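Local coordinates for probable intron-encoded endonuclease 1 (Wickerhamomyces canadensis, PDB 6X1J), which cleaves DNA at a specific recognition sequence as a LAGLIDADG homing endonuclease involved in homing of a mitochondrial 21S rRNA gene intron, at residues 168-171 / 172-176; 118-122 / 123-127; 177-180 / 181-185. All coordinates share one frame; numbering follows the deposited sequence. Where two conformers were deposited one is given.

Contact 1 (168-171 / 172-176); sequences QGFK and KEEVE. With nucleotides of chain C.
Lys171 and Val175 join the loop 168-171 to the first turn of the helix starting at Lys172. Val175 N donates to Lys171 O at 2.9 Å. Lys171 is the N-cap. Its own N donates to Glu174 OE1 at 2.8 Å, and the bond is almost straight (173°). OE1 uses its anti lone pair, turned away from the other carboxylate oxygen. This is the side-chain-to-N-cap half of a capping box. Glu174 CG is anti to its carbonyl carbon (chi1 -75°), which turns the extended chain back to the loop. It runs alongside Lys171, with Glu174 OE1 3.2 Å from Lys171 CG. OE1 also meets the edge of the Phe170 ring, in its plane. Phe170 CB lies 4.1 Å from Val175 CG2, an N'-to-N4 hydrophobic staple. On the other side of the loop is DNA: Gly169 N is 3.2 Å from OP2 of DT16 of chain C, and Gln168 CB is 3.1 Å from O3' of DA15 of chain C. Glu174 OE2 accepts a hydrogen bond from Ile127 N. Val175 rests on strand 198-203, and Lys172 on strand 191-195.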
loop_
_atom_site.group_PDB
_atom_site.type_symbol
_atom_site.label_atom_id
_atom_site.label_comp_id
_atom_site.label_asym_id
_atom_site.label_seq_id
_atom_site.Cartn_x
_atom_site.Cartn_y
_atom_site.Cartn_z
ATOM N N GLN A 168 12.539 2.483 -4.376
ATOM C CA GLN A 168 13.553 2.010 -5.352
ATOM C C GLN A 168 12.908 1.795 -6.722
ATOM O O GLN A 168 13.573 2.113 -7.718
ATOM C CB GLN A 168 14.296 0.751 -4.882
ATOM C CG GLN A 168 15.353 1.033 -3.812
ATOM C CD GLN A 168 14.768 1.035 -2.427
ATOM O OE1 GLN A 168 13.592 1.363 -2.266
ATOM N NE2 GLN A 168 15.561 0.601 -1.447
ATOM N N GLY A 169 11.678 1.295 -6.764
ATOM C CA GLY A 169 10.971 0.925 -8.006
ATOM C C GLY A 169 10.567 2.137 -8.851
ATOM O O GLY A 169 10.112 1.923 -9.966
ATOM N N PHE A 170 10.659 3.370 -8.354
ATOM C CA PHE A 170 10.252 4.568 -9.145
ATOM C C PHE A 170 11.485 5.205 -9.818
ATOM O O PHE A 170 12.655 4.871 -9.472
ATOM C CB PHE A 170 9.497 5.578 -8.271
ATOM C CG PHE A 170 8.155 5.084 -7.783
ATOM C CD1 PHE A 170 7.092 4.973 -8.656
ATOM C CD2 PHE A 170 7.972 4.681 -6.472
ATOM C CE1 PHE A 170 5.872 4.473 -8.223
ATOM C CE2 PHE A 170 6.753 4.191 -6.036
ATOM C CZ PHE A 170 5.697 4.087 -6.915
ATOM N N LYS A 171 11.250 6.130 -10.744
ATOM C CA LYS A 171 12.338 6.889 -11.422
ATOM C C LYS A 171 12.871 7.961 -10.466
ATOM O O LYS A 171 12.101 8.472 -9.602
ATOM C CB LYS A 171 11.837 7.546 -12.709
ATOM C CG LYS A 171 11.084 6.671 -13.707
ATOM C CD LYS A 171 11.947 5.673 -14.425
ATOM C CE LYS A 171 11.981 4.329 -13.725
ATOM N NZ LYS A 171 13.031 3.448 -14.290
ATOM N N LYS A 172 14.141 8.342 -10.633
ATOM C CA LYS A 172 14.764 9.423 -9.830
ATOM C C LYS A 172 13.852 10.661 -9.881
ATOM O O LYS A 172 13.557 11.262 -8.796
ATOM C CB LYS A 172 16.190 9.657 -10.343
ATOM C CG LYS A 172 17.043 10.631 -9.552
ATOM C CD LYS A 172 18.257 11.149 -10.334
ATOM C CE LYS A 172 19.196 11.996 -9.496
ATOM N NZ LYS A 172 20.130 12.785 -10.332
ATOM N N GLU A 173 13.406 11.012 -11.091
ATOM C CA GLU A 173 12.684 12.275 -11.393
ATOM C C GLU A 173 11.298 12.221 -10.740
ATOM O O GLU A 173 10.828 13.272 -10.252
ATOM C CB GLU A 173 12.682 12.482 -12.909
ATOM C CG GLU A 173 14.077 12.746 -13.480
ATOM C CD GLU A 173 15.057 11.578 -13.494
ATOM O OE1 GLU A 173 14.619 10.408 -13.318
ATOM O OE2 GLU A 173 16.260 11.837 -13.675
ATOM N N GLU A 174 10.718 11.018 -10.683
ATOM C CA GLU A 174 9.459 10.687 -9.942
ATOM C C GLU A 174 9.650 10.901 -8.428
ATOM O O GLU A 174 8.864 11.658 -7.800
ATOM C CB GLU A 174 9.056 9.254 -10.290
ATOM C CG GLU A 174 8.449 9.101 -11.672
ATOM C CD GLU A 174 7.926 7.716 -11.983
ATOM O OE1 GLU A 174 8.633 6.734 -11.660
ATOM O OE2 GLU A 174 6.794 7.623 -12.467
ATOM N N VAL A 175 10.713 10.355 -7.840
ATOM C CA VAL A 175 10.978 10.560 -6.385
ATOM C C VAL A 175 11.213 12.049 -6.117
ATOM O O VAL A 175 10.646 12.573 -5.098
ATOM C CB VAL A 175 12.114 9.647 -5.862
ATOM C CG1 VAL A 175 12.366 9.847 -4.391
ATOM C CG2 VAL A 175 11.792 8.180 -6.118
ATOM N N GLU A 176 11.950 12.750 -7.007
ATOM C CA GLU A 176 12.196 14.213 -6.825
ATOM C C GLU A 176 10.858 14.958 -6.807
ATOM O O GLU A 176 10.709 15.857 -5.971
ATOM C CB GLU A 176 13.109 14.817 -7.900
ATOM C CG GLU A 176 14.565 14.450 -7.776
ATOM C CD GLU A 176 15.344 14.530 -9.086
ATOM O OE1 GLU A 176 14.765 14.950 -10.086
ATOM O OE2 GLU A 176 16.533 14.158 -9.102
ATOM P P DT C 16 11.633 -2.198 -5.297
ATOM O OP1 DT C 16 11.572 -3.647 -5.302
ATOM O OP2 DT C 16 10.410 -1.457 -5.677
ATOM O "O5'" DT C 16 11.885 -1.499 -3.898
ATOM C "C5'" DT C 16 12.710 -2.057 -2.879
ATOM C "C4'" DT C 16 11.940 -3.024 -2.009
ATOM O "O4'" DT C 16 12.668 -4.268 -2.025
ATOM C "C3'" DT C 16 11.933 -2.624 -0.549
ATOM O "O3'" DT C 16 10.942 -3.321 0.178
ATOM C "C2'" DT C 16 13.274 -3.130 -0.071
ATOM C "C1'" DT C 16 13.403 -4.428 -0.815
ATOM N N1 DT C 16 14.742 -4.836 -1.206
ATOM C C2 DT C 16 15.106 -6.130 -0.933
ATOM O O2 DT C 16 14.436 -6.879 -0.238
ATOM N N3 DT C 16 16.304 -6.512 -1.479
ATOM C C4 DT C 16 17.143 -5.747 -2.267
ATOM O O4 DT C 16 18.188 -6.231 -2.691
ATOM C C5 DT C 16 16.664 -4.419 -2.566
ATOM C C7 DT C 16 17.492 -3.525 -3.435
ATOM C C6 DT C 16 15.487 -4.045 -2.053
ATOM P P DA C 15 15.983 -5.460 -9.567
ATOM O OP1 DA C 15 15.311 -5.539 -10.863
ATOM O OP2 DA C 15 17.440 -5.262 -9.468
ATOM O "O5'" DA C 15 15.220 -4.296 -8.798
ATOM C "C5'" DA C 15 13.776 -4.268 -8.845
ATOM C "C4'" DA C 15 13.188 -3.840 -7.519
ATOM O "O4'" DA C 15 13.408 -4.876 -6.537
ATOM C "C3'" DA C 15 13.787 -2.574 -6.917
ATOM O "O3'" DA C 15 12.854 -1.693 -6.246
ATOM C "C2'" DA C 15 14.875 -3.113 -5.998
ATOM C "C1'" DA C 15 14.315 -4.435 -5.519
ATOM N N9 DA C 15 15.273 -5.514 -5.362
ATOM C C8 DA C 15 16.458 -5.766 -6.014
ATOM N N7 DA C 15 16.961 -6.946 -5.751
ATOM C C5 DA C 15 16.011 -7.535 -4.926
ATOM C C6 DA C 15 15.920 -8.814 -4.348
ATOM N N6 DA C 15 16.855 -9.750 -4.481
ATOM N N1 DA C 15 14.826 -9.094 -3.604
ATOM C C2 DA C 15 13.884 -8.149 -3.466
ATOM N N3 DA C 15 13.856 -6.910 -3.959
ATOM C C4 DA C 15 14.959 -6.668 -4.692
#

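Contact 2 (118-122 / 123-127); sequences YFMEN and HKKII. With nucleotides of chain B.
Phe119 and Ile126 close a short antiparallel hairpin just past the end of helix 113-119. The backbone bonds come first. Ile126 N donates to Phe119 O at 2.9 Å. Glu121 N donates to Lys124 O at 3.1 Å. The return bond from Lys124 N to Glu121 O is weak, at 3.4 Å. A type I' turn runs from Glu121 to Lys124, with Asn122 and His123 at its corners, both at positive phi. Two CA-H...O contacts add to the pairing: Lys125 CA to Phe119 O and Met120 CA to Lys124 O.

Side-chain packing lies on both faces. With CG1 set between its backbone N and carbonyl carbon (chi1 57°), Ile126 lays this branch against the hairpin's first strand, 3.9 Å from Glu121 CB. Its CD1 methyl lies against the carbonyl oxygen of Tyr118, with Ile126 CD1 3.8 Å from Tyr118 O. On the other face, the bent chain of Met120 lies alongside Lys125.

Contacts to DNA come from the turn and from Lys125. His123 CB is 3.2 Å from OP1 of DG17 of chain B. Lys125 CE is 3.6 Å from OP2 of DA16 of chain B. Lys125 NZ donates to the carbonyls of Ile44 and Val48. The extended lysine is therefore fixed at both ends, by the hairpin and by these carbonyls. These bonds tie the hairpin to the end of helix 34-45 and hold the Lys125 side chain beside a DNA phosphate, about 5 Å from a bound potassium ion.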
loop_
_atom_site.group_PDB
_atom_site.type_symbol
_atom_site.label_atom_id
_atom_site.label_comp_id
_atom_site.label_asym_id
_atom_site.label_seq_id
_atom_site.Cartn_x
_atom_site.Cartn_y
_atom_site.Cartn_z
ATOM N N TYR A 118 -4.801 5.791 -13.034
ATOM C CA TYR A 118 -4.031 6.932 -12.499
ATOM C C TYR A 118 -2.577 6.520 -12.242
ATOM O O TYR A 118 -1.658 7.347 -12.540
ATOM C CB TYR A 118 -4.737 7.481 -11.262
ATOM C CG TYR A 118 -4.144 8.772 -10.791
ATOM C CD1 TYR A 118 -4.479 9.970 -11.394
ATOM C CD2 TYR A 118 -3.208 8.790 -9.781
ATOM C CE1 TYR A 118 -3.893 11.162 -11.000
ATOM C CE2 TYR A 118 -2.618 9.971 -9.363
ATOM C CZ TYR A 118 -2.956 11.161 -9.982
ATOM O OH TYR A 118 -2.380 12.320 -9.570
ATOM N N PHE A 119 -2.361 5.291 -11.760
ATOM C CA PHE A 119 -1.037 4.768 -11.325
ATOM C C PHE A 119 -0.349 3.935 -12.403
ATOM O O PHE A 119 0.898 3.931 -12.452
ATOM C CB PHE A 119 -1.164 3.893 -10.073
ATOM C CG PHE A 119 -1.096 4.718 -8.826
ATOM C CD1 PHE A 119 0.127 5.171 -8.368
ATOM C CD2 PHE A 119 -2.249 5.108 -8.165
ATOM C CE1 PHE A 119 0.186 5.992 -7.257
ATOM C CE2 PHE A 119 -2.177 5.921 -7.048
ATOM C CZ PHE A 119 -0.960 6.347 -6.589
ATOM N N MET A 120 -1.107 3.175 -13.179
ATOM C CA MET A 120 -0.460 2.194 -14.092
ATOM C C MET A 120 -0.464 2.725 -15.532
ATOM O O MET A 120 -1.523 3.137 -16.018
ATOM C CB MET A 120 -1.164 0.838 -14.042
ATOM C CG MET A 120 -1.251 0.256 -12.656
ATOM S SD MET A 120 0.397 -0.201 -11.982
ATOM C CE MET A 120 0.195 0.685 -10.449
ATOM N N GLU A 121 0.667 2.595 -16.202
ATOM C CA GLU A 121 0.905 3.080 -17.576
ATOM C C GLU A 121 1.954 2.158 -18.174
ATOM O O GLU A 121 3.093 2.217 -17.705
ATOM C CB GLU A 121 1.390 4.530 -17.492
ATOM C CG GLU A 121 1.460 5.268 -18.817
ATOM C CD GLU A 121 1.955 6.698 -18.663
ATOM O OE1 GLU A 121 1.094 7.629 -18.666
ATOM O OE2 GLU A 121 3.202 6.864 -18.503
ATOM N N ASN A 122 1.559 1.299 -19.112
ATOM C CA ASN A 122 2.470 0.322 -19.758
ATOM C C ASN A 122 2.871 -0.744 -18.726
ATOM O O ASN A 122 4.003 -1.260 -18.811
ATOM C CB ASN A 122 3.681 1.056 -20.335
ATOM C CG ASN A 122 4.008 0.659 -21.758
ATOM O OD1 ASN A 122 3.674 -0.434 -22.214
ATOM N ND2 ASN A 122 4.693 1.545 -22.461
ATOM N N HIS A 123 1.985 -1.051 -17.771
ATOM C CA HIS A 123 2.196 -2.065 -16.693
ATOM C C HIS A 123 3.349 -1.678 -15.747
ATOM O O HIS A 123 3.905 -2.588 -15.115
ATOM C CB HIS A 123 2.410 -3.461 -17.308
ATOM C CG HIS A 123 1.214 -3.969 -18.040
ATOM N ND1 HIS A 123 1.106 -3.914 -19.420
ATOM C CD2 HIS A 123 0.057 -4.496 -17.589
ATOM C CE1 HIS A 123 -0.060 -4.404 -19.786
ATOM N NE2 HIS A 123 -0.719 -4.773 -18.682
ATOM N N LYS A 124 3.706 -0.392 -15.644
ATOM C CA LYS A 124 4.607 0.126 -14.584
ATOM C C LYS A 124 3.802 1.089 -13.711
ATOM O O LYS A 124 2.922 1.804 -14.247
ATOM C CB LYS A 124 5.843 0.799 -15.188
ATOM C CG LYS A 124 6.786 -0.137 -15.940
ATOM C CD LYS A 124 8.195 0.418 -16.161
ATOM C CE LYS A 124 8.357 1.175 -17.467
ATOM N NZ LYS A 124 7.501 2.387 -17.504
ATOM N N LYS A 125 4.055 1.075 -12.404
ATOM C CA LYS A 125 3.579 2.129 -11.477
ATOM C C LYS A 125 4.347 3.395 -11.827
ATOM O O LYS A 125 5.577 3.282 -11.860
ATOM C CB LYS A 125 3.889 1.823 -10.010
ATOM C CG LYS A 125 2.834 1.047 -9.268
ATOM C CD LYS A 125 3.314 0.415 -7.993
ATOM C CE LYS A 125 2.341 -0.595 -7.456
ATOM N NZ LYS A 125 2.866 -1.204 -6.221
ATOM N N ILE A 126 3.651 4.530 -11.972
ATOM C CA ILE A 126 4.269 5.845 -12.279
ATOM C C ILE A 126 3.709 6.872 -11.302
ATOM O O ILE A 126 2.670 6.605 -10.655
ATOM C CB ILE A 126 4.108 6.246 -13.768
ATOM C CG1 ILE A 126 2.645 6.291 -14.239
ATOM C CG2 ILE A 126 4.934 5.307 -14.637
ATOM C CD1 ILE A 126 1.909 7.592 -13.967
ATOM N N ILE A 127 4.454 7.953 -11.123
ATOM C CA ILE A 127 4.088 9.071 -10.213
ATOM C C ILE A 127 3.584 10.238 -11.065
ATOM O O ILE A 127 4.374 10.849 -11.788
ATOM C CB ILE A 127 5.273 9.492 -9.345
ATOM C CG1 ILE A 127 5.768 8.326 -8.473
ATOM C CG2 ILE A 127 4.854 10.711 -8.534
ATOM C CD1 ILE A 127 4.706 7.748 -7.520
ATOM P P DA B 16 4.058 -3.821 -9.113
ATOM O OP1 DA B 16 4.686 -2.617 -9.700
ATOM O OP2 DA B 16 2.603 -3.832 -8.937
ATOM O "O5'" DA B 16 4.569 -5.087 -9.939
ATOM C "C5'" DA B 16 3.585 -5.870 -10.639
ATOM C "C4'" DA B 16 4.193 -7.041 -11.377
ATOM O "O4'" DA B 16 4.414 -8.130 -10.456
ATOM C "C3'" DA B 16 3.238 -7.570 -12.442
ATOM O "O3'" DA B 16 3.735 -7.090 -13.693
ATOM C "C2'" DA B 16 3.300 -9.079 -12.303
ATOM C "C1'" DA B 16 4.108 -9.366 -11.048
ATOM N N9 DA B 16 3.501 -10.215 -10.024
ATOM C C8 DA B 16 2.753 -9.890 -8.917
ATOM N N7 DA B 16 2.415 -10.926 -8.184
ATOM C C5 DA B 16 2.963 -12.005 -8.866
ATOM C C6 DA B 16 2.983 -13.386 -8.601
ATOM N N6 DA B 16 2.406 -13.954 -7.535
ATOM N N1 DA B 16 3.644 -14.178 -9.469
ATOM C C2 DA B 16 4.245 -13.619 -10.523
ATOM N N3 DA B 16 4.319 -12.343 -10.865
ATOM C C4 DA B 16 3.649 -11.579 -9.988
ATOM P P DG B 17 2.802 -6.997 -14.981
ATOM O OP1 DG B 17 3.485 -6.107 -15.941
ATOM O OP2 DG B 17 1.423 -6.717 -14.552
ATOM O "O5'" DG B 17 2.775 -8.491 -15.546
ATOM C "C5'" DG B 17 3.955 -9.263 -15.826
ATOM C "C4'" DG B 17 3.578 -10.716 -16.004
ATOM O "O4'" DG B 17 3.266 -11.387 -14.743
ATOM C "C3'" DG B 17 2.363 -10.936 -16.913
ATOM O "O3'" DG B 17 2.583 -12.001 -17.846
ATOM C "C2'" DG B 17 1.266 -11.346 -15.949
ATOM C "C1'" DG B 17 2.065 -12.132 -14.931
ATOM N N9 DG B 17 1.392 -12.308 -13.650
ATOM C C8 DG B 17 0.710 -11.341 -12.954
ATOM N N7 DG B 17 0.159 -11.790 -11.859
ATOM C C5 DG B 17 0.469 -13.141 -11.848
ATOM C C6 DG B 17 0.129 -14.149 -10.913
ATOM O O6 DG B 17 -0.530 -14.045 -9.873
ATOM N N1 DG B 17 0.640 -15.388 -11.288
ATOM C C2 DG B 17 1.392 -15.627 -12.412
ATOM N N2 DG B 17 1.799 -16.900 -12.589
ATOM N N3 DG B 17 1.724 -14.691 -13.291
ATOM C C4 DG B 17 1.221 -13.481 -12.953
#

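Contact 3 (177-180 / 181-185); sequences ILIN and DLNIK
Ile177 and Asp181 mark one turn of the alpha helix 172-186, which lies in the second half of this LAGLIDADG endonuclease, and the contact is the i to i+4 ladder of that helix.

Four backbone bonds link the two segments. Asp181 N donates to Ile177 O at 2.9 Å. Leu182 N donates to Leu178 O at 2.6 Å, a short bond. Asn183 N donates to Ile179 O at 3.0 Å. The last rung, from Ile184 N to Asn180 O, is weak.

Polar side chains lie back along the helix. Asp181 CG is anti to its carbonyl carbon (chi1 -62°), which swings the carboxylate back over the preceding turn. There Asp181 OD2 comes 3.3 Å from Ile177 CG2, and the two side chains point the same way. Replacing Asp181 with an alanine would remove the carboxylate and is likely to leave a gap beside Ile177 and toward Val132, on which Asp181 also packs. Asn183 likewise runs beside Ile179, with Asn183 ND2 3.7 Å from Ile179 CG2. Asn183 OD1 accepts a hydrogen bond from Cys190 N, in the loop after the helix.

Apolar contacts follow. Leu178 and Leu182 are buried and one turn apart, with Leu178 CB 4.4 Å from Leu182 CD1. Both leucines pack on Trp144 of helix 138-148, and Leu178 and Ile179 pack on Ile201 of strand 198-203.

The last contact sets a methyl against a carbonyl oxygen. On the more open side, Ile184 reaches back a turn to Asn180, and Ile184 CD1 ends 3.3 Å from Asn180 O.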
loop_
_atom_site.group_PDB
_atom_site.type_symbol
_atom_site.label_atom_id
_atom_site.label_comp_id
_atom_site.label_asym_id
_atom_site.label_seq_id
_atom_site.Cartn_x
_atom_site.Cartn_y
_atom_site.Cartn_z
ATOM N N ILE A 177 9.891 14.573 -7.641
ATOM C CA ILE A 177 8.511 15.156 -7.564
ATOM C C ILE A 177 7.905 14.893 -6.179
ATOM O O ILE A 177 7.431 15.889 -5.534
ATOM C CB ILE A 177 7.596 14.673 -8.703
ATOM C CG1 ILE A 177 8.008 15.298 -10.042
ATOM C CG2 ILE A 177 6.148 15.009 -8.388
ATOM C CD1 ILE A 177 7.765 14.416 -11.233
ATOM N N LEU A 178 7.915 13.633 -5.719
ATOM C CA LEU A 178 7.291 13.260 -4.406
ATOM C C LEU A 178 7.894 14.136 -3.305
ATOM O O LEU A 178 7.111 14.790 -2.521
ATOM C CB LEU A 178 7.543 11.777 -4.117
ATOM C CG LEU A 178 6.724 10.793 -4.950
ATOM C CD1 LEU A 178 7.268 9.369 -4.834
ATOM C CD2 LEU A 178 5.243 10.829 -4.550
ATOM N N ILE A 179 9.242 14.213 -3.291
ATOM C CA ILE A 179 9.989 14.911 -2.211
ATOM C C ILE A 179 9.570 16.377 -2.241
ATOM O O ILE A 179 9.217 16.903 -1.176
ATOM C CB ILE A 179 11.511 14.754 -2.364
ATOM C CG1 ILE A 179 11.986 13.330 -2.055
ATOM C CG2 ILE A 179 12.192 15.785 -1.492
ATOM C CD1 ILE A 179 13.323 13.024 -2.644
ATOM N N ASN A 180 9.603 16.998 -3.424
ATOM C CA ASN A 180 9.215 18.426 -3.609
ATOM C C ASN A 180 7.795 18.679 -3.067
ATOM O O ASN A 180 7.625 19.603 -2.225
ATOM C CB ASN A 180 9.310 18.874 -5.071
ATOM C CG ASN A 180 9.061 20.364 -5.183
ATOM O OD1 ASN A 180 7.931 20.779 -5.434
ATOM N ND2 ASN A 180 10.063 21.177 -4.897
ATOM N N ASP A 181 6.823 17.864 -3.478
ATOM C CA ASP A 181 5.379 18.091 -3.167
ATOM C C ASP A 181 5.038 17.655 -1.737
ATOM O O ASP A 181 4.238 18.376 -1.044
ATOM C CB ASP A 181 4.521 17.416 -4.227
ATOM C CG ASP A 181 4.784 18.002 -5.601
ATOM O OD1 ASP A 181 5.267 19.129 -5.633
ATOM O OD2 ASP A 181 4.584 17.303 -6.611
ATOM N N LEU A 182 5.665 16.565 -1.253
ATOM C CA LEU A 182 5.498 16.172 0.166
ATOM C C LEU A 182 5.959 17.305 1.059
ATOM O O LEU A 182 5.240 17.568 2.011
ATOM C CB LEU A 182 6.286 14.905 0.489
ATOM C CG LEU A 182 5.652 13.607 -0.008
ATOM C CD1 LEU A 182 6.651 12.466 0.121
ATOM C CD2 LEU A 182 4.356 13.314 0.750
ATOM N N ASN A 183 7.122 17.921 0.783
ATOM C CA ASN A 183 7.713 18.951 1.673
ATOM C C ASN A 183 6.805 20.200 1.707
ATOM O O ASN A 183 6.671 20.817 2.784
ATOM C CB ASN A 183 9.162 19.209 1.288
ATOM C CG ASN A 183 10.126 18.129 1.757
ATOM O OD1 ASN A 183 9.821 17.300 2.632
ATOM N ND2 ASN A 183 11.331 18.183 1.212
ATOM N N ILE A 184 6.142 20.537 0.594
ATOM C CA ILE A 184 5.169 21.668 0.542
ATOM C C ILE A 184 3.880 21.270 1.266
ATOM O O ILE A 184 3.424 22.051 2.121
ATOM C CB ILE A 184 4.929 22.111 -0.913
ATOM C CG1 ILE A 184 6.165 22.858 -1.424
ATOM C CG2 ILE A 184 3.650 22.946 -1.046
ATOM C CD1 ILE A 184 6.472 22.611 -2.875
ATOM N N LYS A 185 3.298 20.106 0.980
ATOM C CA LYS A 185 1.951 19.790 1.566
ATOM C C LYS A 185 1.992 19.484 3.077
ATOM O O LYS A 185 1.051 19.893 3.756
ATOM C CB LYS A 185 1.269 18.648 0.823
ATOM C CG LYS A 185 -0.181 18.448 1.235
ATOM C CD LYS A 185 -0.851 17.431 0.367
ATOM C CE LYS A 185 -2.336 17.343 0.601
ATOM N NZ LYS A 185 -2.839 16.374 -0.383
#

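From the N terminus, contact 2 comes first. It closes the hairpin 120-125 that follows helix 113-119. The chain then runs through helices 131-134 and 138-148 and strands 149-151 and 163-165 before contact 1, where the loop turns into helix 172-186. Contact 3 continues directly along the same helix. The three lie in series, and none nests in or crosses another. Contacts 1 and 2 meet in space: the Phe170 ring packs on Ile127 and Lys125. Contact 2 also touches contact 3, through Ile127 against Leu178. Ile127 thus ties the chain after the hairpin to the cap and the body of helix 172-186.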